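Long-range contacts in inorganic pyrophosphatase (Coxiella burnetii, PDB 3TR4), which probably hydrolyses inorganic pyrophosphate to two phosphate ions with the help of magnesium, working as a homohexamer: residues G28-Y32 with V43-M47; M51-Y57 with F139-Y143. One frame throughout, in Å; residues are numbered along the deposited sequence.

Interaction 1 (G28-Y32 with V43-M47)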
loop_
_atom_site.group_PDB
_atom_site.type_symbol
_atom_site.label_atom_id
_atom_site.label_comp_id
_atom_site.label_asym_id
_atom_site.label_seq_id
_atom_site.Cartn_x
_atom_site.Cartn_y
_atom_site.Cartn_z
ATOM N N GLY B 28 2.886 -13.111 1.414
ATOM C CA GLY B 28 2.933 -14.482 0.943
ATOM C C GLY B 28 2.936 -14.643 -0.563
ATOM O O GLY B 28 3.383 -15.672 -1.069
ATOM N N GLU B 29 2.432 -13.643 -1.283
ATOM C CA GLU B 29 2.465 -13.683 -2.745
ATOM C C GLU B 29 3.884 -13.983 -3.209
ATOM O O GLU B 29 4.094 -14.674 -4.212
ATOM C CB GLU B 29 1.963 -12.372 -3.348
ATOM C CG GLU B 29 0.472 -12.128 -3.139
ATOM C CD GLU B 29 -0.059 -11.010 -4.017
ATOM O OE1 GLU B 29 -0.173 -9.867 -3.521
ATOM O OE2 GLU B 29 -0.363 -11.274 -5.201
ATOM N N VAL B 30 4.853 -13.445 -2.471
ATOM C CA VAL B 30 6.235 -13.892 -2.563
ATOM C C VAL B 30 6.609 -14.467 -1.213
ATOM O O VAL B 30 6.363 -13.842 -0.185
ATOM C CB VAL B 30 7.218 -12.744 -2.838
ATOM C CG1 VAL B 30 8.605 -13.310 -3.136
ATOM C CG2 VAL B 30 6.745 -11.892 -3.978
ATOM N N LYS B 31 7.206 -15.650 -1.213
ATOM C CA LYS B 31 7.692 -16.241 0.024
ATOM C C LYS B 31 9.210 -16.155 0.066
ATOM O O LYS B 31 9.886 -16.567 -0.873
ATOM C CB LYS B 31 7.237 -17.694 0.153
ATOM C CG LYS B 31 7.824 -18.413 1.358
ATOM C CD LYS B 31 7.338 -19.851 1.448
ATOM C CE LYS B 31 7.731 -20.477 2.780
ATOM N NZ LYS B 31 9.168 -20.247 3.102
ATOM N N TYR B 32 9.739 -15.612 1.155
ATOM C CA TYR B 32 11.177 -15.461 1.308
ATOM C C TYR B 32 11.740 -16.520 2.245
ATOM O O TYR B 32 11.022 -17.071 3.074
ATOM C CB TYR B 32 11.514 -14.069 1.850
ATOM C CG TYR B 32 11.089 -12.928 0.951
ATOM C CD1 TYR B 32 11.703 -12.722 -0.276
ATOM C CD2 TYR B 32 10.086 -12.053 1.334
ATOM C CE1 TYR B 32 11.321 -11.680 -1.103
ATOM C CE2 TYR B 32 9.696 -11.005 0.518
ATOM C CZ TYR B 32 10.320 -10.822 -0.697
ATOM O OH TYR B 32 9.935 -9.786 -1.512
ATOM N N VAL B 43 14.501 -15.342 -2.346
ATOM C CA VAL B 43 13.176 -15.731 -2.801
ATOM C C VAL B 43 13.070 -17.249 -2.767
ATOM O O VAL B 43 13.901 -17.950 -3.350
ATOM C CB VAL B 43 12.882 -15.222 -4.225
ATOM C CG1 VAL B 43 11.664 -15.928 -4.804
ATOM C CG2 VAL B 43 12.681 -13.714 -4.215
ATOM N N ASP B 44 12.070 -17.753 -2.051
ATOM C CA ASP B 44 11.776 -19.181 -2.048
ATOM C C ASP B 44 10.872 -19.501 -3.231
ATOM O O ASP B 44 11.278 -20.196 -4.163
ATOM C CB ASP B 44 11.117 -19.603 -0.732
ATOM C CG ASP B 44 10.767 -21.083 -0.700
ATOM O OD1 ASP B 44 11.290 -21.840 -1.544
ATOM O OD2 ASP B 44 9.974 -21.488 0.176
ATOM N N ARG B 45 9.652 -18.977 -3.204
ATOM C CA ARG B 45 8.731 -19.181 -4.318
ATOM C C ARG B 45 7.615 -18.151 -4.350
ATOM O O ARG B 45 7.343 -17.478 -3.357
ATOM C CB ARG B 45 8.126 -20.584 -4.266
ATOM C CG ARG B 45 7.107 -20.773 -3.157
ATOM C CD ARG B 45 6.686 -22.229 -3.030
ATOM N NE ARG B 45 7.777 -23.073 -2.552
ATOM C CZ ARG B 45 8.567 -23.794 -3.342
ATOM N NH1 ARG B 45 8.385 -23.781 -4.655
ATOM N NH2 ARG B 45 9.535 -24.533 -2.819
ATOM N N PHE B 46 6.972 -18.040 -5.507
ATOM C CA PHE B 46 5.766 -17.241 -5.640
ATOM C C PHE B 46 4.542 -18.146 -5.547
ATOM O O PHE B 46 4.456 -19.160 -6.240
ATOM C CB PHE B 46 5.776 -16.476 -6.963
ATOM C CG PHE B 46 6.899 -15.484 -7.073
ATOM C CD1 PHE B 46 8.167 -15.892 -7.439
ATOM C CD2 PHE B 46 6.684 -14.143 -6.803
ATOM C CE1 PHE B 46 9.205 -14.981 -7.537
ATOM C CE2 PHE B 46 7.720 -13.226 -6.899
ATOM C CZ PHE B 46 8.980 -13.646 -7.266
HETATM N N MSE B 47 3.607 -17.783 -4.673
HETATM C CA MSE B 47 2.380 -18.551 -4.492
HETATM C C MSE B 47 1.333 -18.158 -5.522
HETATM O O MSE B 47 0.996 -16.981 -5.646
HETATM C CB MSE B 47 1.794 -18.299 -3.105
HETATM C CG MSE B 47 2.609 -18.820 -1.943
HETATM SE SE MSE B 47 1.781 -18.255 -0.266
HETATM C CE MSE B 47 0.009 -19.000 -0.539
HETATM O O HOH W 1 2.687 -14.701 -6.738
#
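Backbone pairing defines this contact: the axes of strands 30-32 and 43-46 approach to 4.6 Å with N-to-C directions 156° apart, so the two run antiparallel. Lys31 and Arg45 form the hydrogen-bonded pair, with Lys31 N donating to Arg45 O at 2.8 Å. The return bond is split, because Lys31 O accepts from Asp44 N at 2.8 Å and only weakly from Arg45 N at 3.4 Å. Two residues thus face one, a classic beta bulge, and beyond it the register slips by one, so that Tyr32 pairs with Val43. At the other end Met47 N donates to Glu29 O at 3.2 Å, and a water bridges Glu29 O and Met47 O.

Charged groups gather beside the bulge. Lys31 NZ forms a salt bridge with Asp44 OD2 at 3.3 Å, its hydrogen bond weak, while Arg45 NH2 and Asp44 OD1, 3.5 Å apart, attract by charge alone.

Apolar packing occupies the face bearing Val30 and Phe46: Val30 CG1 lies 4.3 Å from the Phe46 ring centroid, 26° off the normal, a CH-pi contact. Val43 CG2 touches Val30 CG1 at 4.2 Å. A second subunit packs here with Val79 and Thr77, and its Gln82 N hydrogen-bonds Tyr32 OH. Gly28 has phi/psi of 120/-23, where a CB would jam against the preceding carbonyl and crowd Met47 SE (selenomethionine).

A bulged beta hairpin results, its Lys31-Arg45 face carrying two residues predicted to bind the substrate in the pyrophosphatase active site, with the nearest atom of the Lys31 side chain about 7 Å from the bound manganese.

Interaction 2 (M51-Y57 with F139-Y143)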
loop_
_atom_site.group_PDB
_atom_site.type_symbol
_atom_site.label_atom_id
_atom_site.label_comp_id
_atom_site.label_asym_id
_atom_site.label_seq_id
_atom_site.Cartn_x
_atom_site.Cartn_y
_atom_site.Cartn_z
HETATM N N MSE B 51 -4.288 -16.372 -1.672
HETATM C CA MSE B 51 -4.351 -16.402 -0.214
HETATM C C MSE B 51 -3.204 -15.605 0.385
HETATM O O MSE B 51 -2.168 -15.416 -0.253
HETATM C CB MSE B 51 -4.266 -17.839 0.304
HETATM C CG MSE B 51 -5.258 -18.791 -0.322
HETATM SE SE MSE B 51 -4.949 -20.652 0.188
HETATM C CE MSE B 51 -5.630 -20.614 2.019
ATOM N N ARG B 52 -3.389 -15.148 1.618
ATOM C CA ARG B 52 -2.349 -14.399 2.308
ATOM C C ARG B 52 -2.091 -14.992 3.686
ATOM O O ARG B 52 -3.003 -15.508 4.326
ATOM C CB ARG B 52 -2.747 -12.934 2.441
ATOM C CG ARG B 52 -3.146 -12.280 1.130
ATOM C CD ARG B 52 -1.975 -12.175 0.160
ATOM N NE ARG B 52 -2.340 -11.368 -1.000
ATOM C CZ ARG B 52 -2.835 -11.863 -2.131
ATOM N NH1 ARG B 52 -3.012 -13.172 -2.264
ATOM N NH2 ARG B 52 -3.145 -11.051 -3.131
ATOM N N TYR B 53 -0.844 -14.924 4.139
ATOM C CA TYR B 53 -0.495 -15.426 5.457
ATOM C C TYR B 53 -1.323 -14.733 6.536
ATOM O O TYR B 53 -1.463 -13.511 6.531
ATOM C CB TYR B 53 0.998 -15.255 5.714
ATOM C CG TYR B 53 1.815 -16.406 5.193
ATOM C CD1 TYR B 53 1.898 -16.657 3.832
ATOM C CD2 TYR B 53 2.498 -17.247 6.057
ATOM C CE1 TYR B 53 2.639 -17.708 3.344
ATOM C CE2 TYR B 53 3.244 -18.305 5.579
ATOM C CZ TYR B 53 3.310 -18.532 4.219
ATOM O OH TYR B 53 4.049 -19.583 3.725
ATOM N N PRO B 54 -1.886 -15.522 7.455
ATOM C CA PRO B 54 -2.749 -15.013 8.524
ATOM C C PRO B 54 -1.952 -14.469 9.706
ATOM O O PRO B 54 -2.540 -14.010 10.681
ATOM C CB PRO B 54 -3.516 -16.259 8.951
ATOM C CG PRO B 54 -2.527 -17.357 8.752
ATOM C CD PRO B 54 -1.776 -16.991 7.494
ATOM N N CYS B 55 -0.629 -14.536 9.618
ATOM C CA CYS B 55 0.250 -14.037 10.668
ATOM C C CYS B 55 1.669 -13.992 10.122
ATOM O O CYS B 55 1.911 -14.441 9.003
ATOM C CB CYS B 55 0.189 -14.945 11.897
ATOM S SG CYS B 55 0.603 -16.681 11.578
ATOM N N ASN B 56 2.607 -13.446 10.894
ATOM C CA ASN B 56 3.999 -13.454 10.461
ATOM C C ASN B 56 4.563 -14.860 10.556
ATOM O O ASN B 56 4.095 -15.674 11.352
ATOM C CB ASN B 56 4.862 -12.491 11.278
ATOM C CG ASN B 56 4.263 -11.106 11.373
ATOM O OD1 ASN B 56 4.335 -10.310 10.434
ATOM N ND2 ASN B 56 3.670 -10.807 12.519
ATOM N N TYR B 57 5.573 -15.139 9.741
ATOM C CA TYR B 57 6.143 -16.477 9.670
ATOM C C TYR B 57 7.660 -16.384 9.612
ATOM O O TYR B 57 8.212 -15.570 8.871
ATOM C CB TYR B 57 5.596 -17.207 8.443
ATOM C CG TYR B 57 6.172 -18.586 8.202
ATOM C CD1 TYR B 57 5.601 -19.711 8.779
ATOM C CD2 TYR B 57 7.272 -18.764 7.373
ATOM C CE1 TYR B 57 6.117 -20.973 8.550
ATOM C CE2 TYR B 57 7.796 -20.021 7.141
ATOM C CZ TYR B 57 7.216 -21.122 7.731
ATOM O OH TYR B 57 7.736 -22.373 7.499
ATOM N N PHE B 139 -5.563 -22.045 6.582
ATOM C CA PHE B 139 -4.520 -21.592 5.668
ATOM C C PHE B 139 -3.466 -22.665 5.399
ATOM O O PHE B 139 -3.126 -22.936 4.251
ATOM C CB PHE B 139 -3.835 -20.321 6.180
ATOM C CG PHE B 139 -2.677 -19.877 5.321
ATOM C CD1 PHE B 139 -1.385 -20.272 5.621
ATOM C CD2 PHE B 139 -2.886 -19.080 4.204
ATOM C CE1 PHE B 139 -0.317 -19.876 4.830
ATOM C CE2 PHE B 139 -1.826 -18.679 3.408
ATOM C CZ PHE B 139 -0.536 -19.079 3.722
ATOM N N PHE B 140 -2.940 -23.276 6.454
ATOM C CA PHE B 140 -1.861 -24.239 6.264
ATOM C C PHE B 140 -2.334 -25.564 5.673
ATOM O O PHE B 140 -1.546 -26.314 5.101
ATOM C CB PHE B 140 -1.046 -24.421 7.544
ATOM C CG PHE B 140 -0.118 -23.276 7.811
ATOM C CD1 PHE B 140 1.059 -23.145 7.088
ATOM C CD2 PHE B 140 -0.436 -22.310 8.747
ATOM C CE1 PHE B 140 1.912 -22.082 7.311
ATOM C CE2 PHE B 140 0.416 -21.240 8.977
ATOM C CZ PHE B 140 1.590 -21.128 8.258
ATOM N N GLU B 141 -3.628 -25.829 5.782
ATOM C CA GLU B 141 -4.207 -27.000 5.147
ATOM C C GLU B 141 -4.406 -26.787 3.649
ATOM O O GLU B 141 -4.384 -27.741 2.875
ATOM C CB GLU B 141 -5.546 -27.353 5.796
ATOM C CG GLU B 141 -5.438 -27.759 7.250
ATOM C CD GLU B 141 -6.329 -28.935 7.590
ATOM O OE1 GLU B 141 -5.880 -30.090 7.415
ATOM O OE2 GLU B 141 -7.476 -28.703 8.026
ATOM N N ARG B 142 -4.594 -25.535 3.241
ATOM C CA ARG B 142 -5.014 -25.251 1.872
ATOM C C ARG B 142 -3.982 -24.526 1.005
ATOM O O ARG B 142 -4.140 -24.460 -0.213
ATOM C CB ARG B 142 -6.327 -24.459 1.872
ATOM C CG ARG B 142 -7.514 -25.203 2.457
ATOM C CD ARG B 142 -7.674 -26.576 1.820
ATOM N NE ARG B 142 -9.075 -26.979 1.730
ATOM C CZ ARG B 142 -9.832 -27.304 2.773
ATOM N NH1 ARG B 142 -9.331 -27.265 4.000
ATOM N NH2 ARG B 142 -11.097 -27.660 2.590
ATOM N N TYR B 143 -2.933 -23.988 1.618
ATOM C CA TYR B 143 -2.026 -23.106 0.886
ATOM C C TYR B 143 -1.146 -23.800 -0.164
ATOM O O TYR B 143 -0.536 -23.134 -0.998
ATOM C CB TYR B 143 -1.185 -22.242 1.837
ATOM C CG TYR B 143 0.005 -22.922 2.475
ATOM C CD1 TYR B 143 1.231 -22.272 2.553
ATOM C CD2 TYR B 143 -0.095 -24.197 3.020
ATOM C CE1 TYR B 143 2.326 -22.873 3.140
ATOM C CE2 TYR B 143 1.004 -24.810 3.612
ATOM C CZ TYR B 143 2.209 -24.140 3.668
ATOM O OH TYR B 143 3.309 -24.730 4.250
HETATM O O HOH W 2 5.700 -24.306 5.879
#
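Phe139 is the hub of this buried contact. Its t rotamer (chi1 175°) sends the ring from helix 130-142 into the loop 51-55, where Pro54 CD sits over one face, 3.9 Å from the centroid and 18° off the normal: a CH-pi contact. The ring's edge meets the face of Tyr53, with centroids 4.6 Å apart and planes at 57°, an edge-to-face pair. Met51, a selenomethionine in an m, t, p conformation, curls its CE to 3.8 Å from Phe139 CD2 and 3.9 Å from Arg142 CB.

Although the CA-to-CB bonds of Tyr53 and Phe140 point sideways, their m rotamers bring the rings together, Tyr53 CE2 lying 4.2 Å from Phe140 CZ. Phe140 CZ also reaches Tyr57 CD1 at 4.3 Å. Tyr143 adopts chi1 of 79° (p), and Tyr53 OH approaches the edge of its ring at CE1, 3.8 Å away.

The polar connection is a water 3.2 Å from Tyr57 OH and 2.9 Å from Tyr143 OH. Both tyrosines are predicted to bind the substrate, and Tyr57's nearest side-chain atom lies about 4 Å from the bound manganese. Aromatic packing thus lies beside two tyrosine hydroxyls linked through a water, consistent with the pyrophosphatase active-site pocket.

From the N terminus, the chain turns through 28-32, passes through the hairpin connection and returns at 43-47, where interaction 1 closes a short loop with 10 residues between its segments. Interaction 2 opens four residues later, at 51-57, and closes at 139-143 after 81 intervening residues. The two contacts are therefore in series, neither nesting nor crossing. The first joins the two strands of the hairpin; the second ties the loop leading into strand 56-59 of the mixed sheet to helix 130-142. Their centres are about 12 Å apart, yet they touch: Glu29 OE1 reaches Arg52 NH2 in a weak 3.2 Å ion pair, and Tyr53 CE1 packs 3.8 Å from Met47 SE.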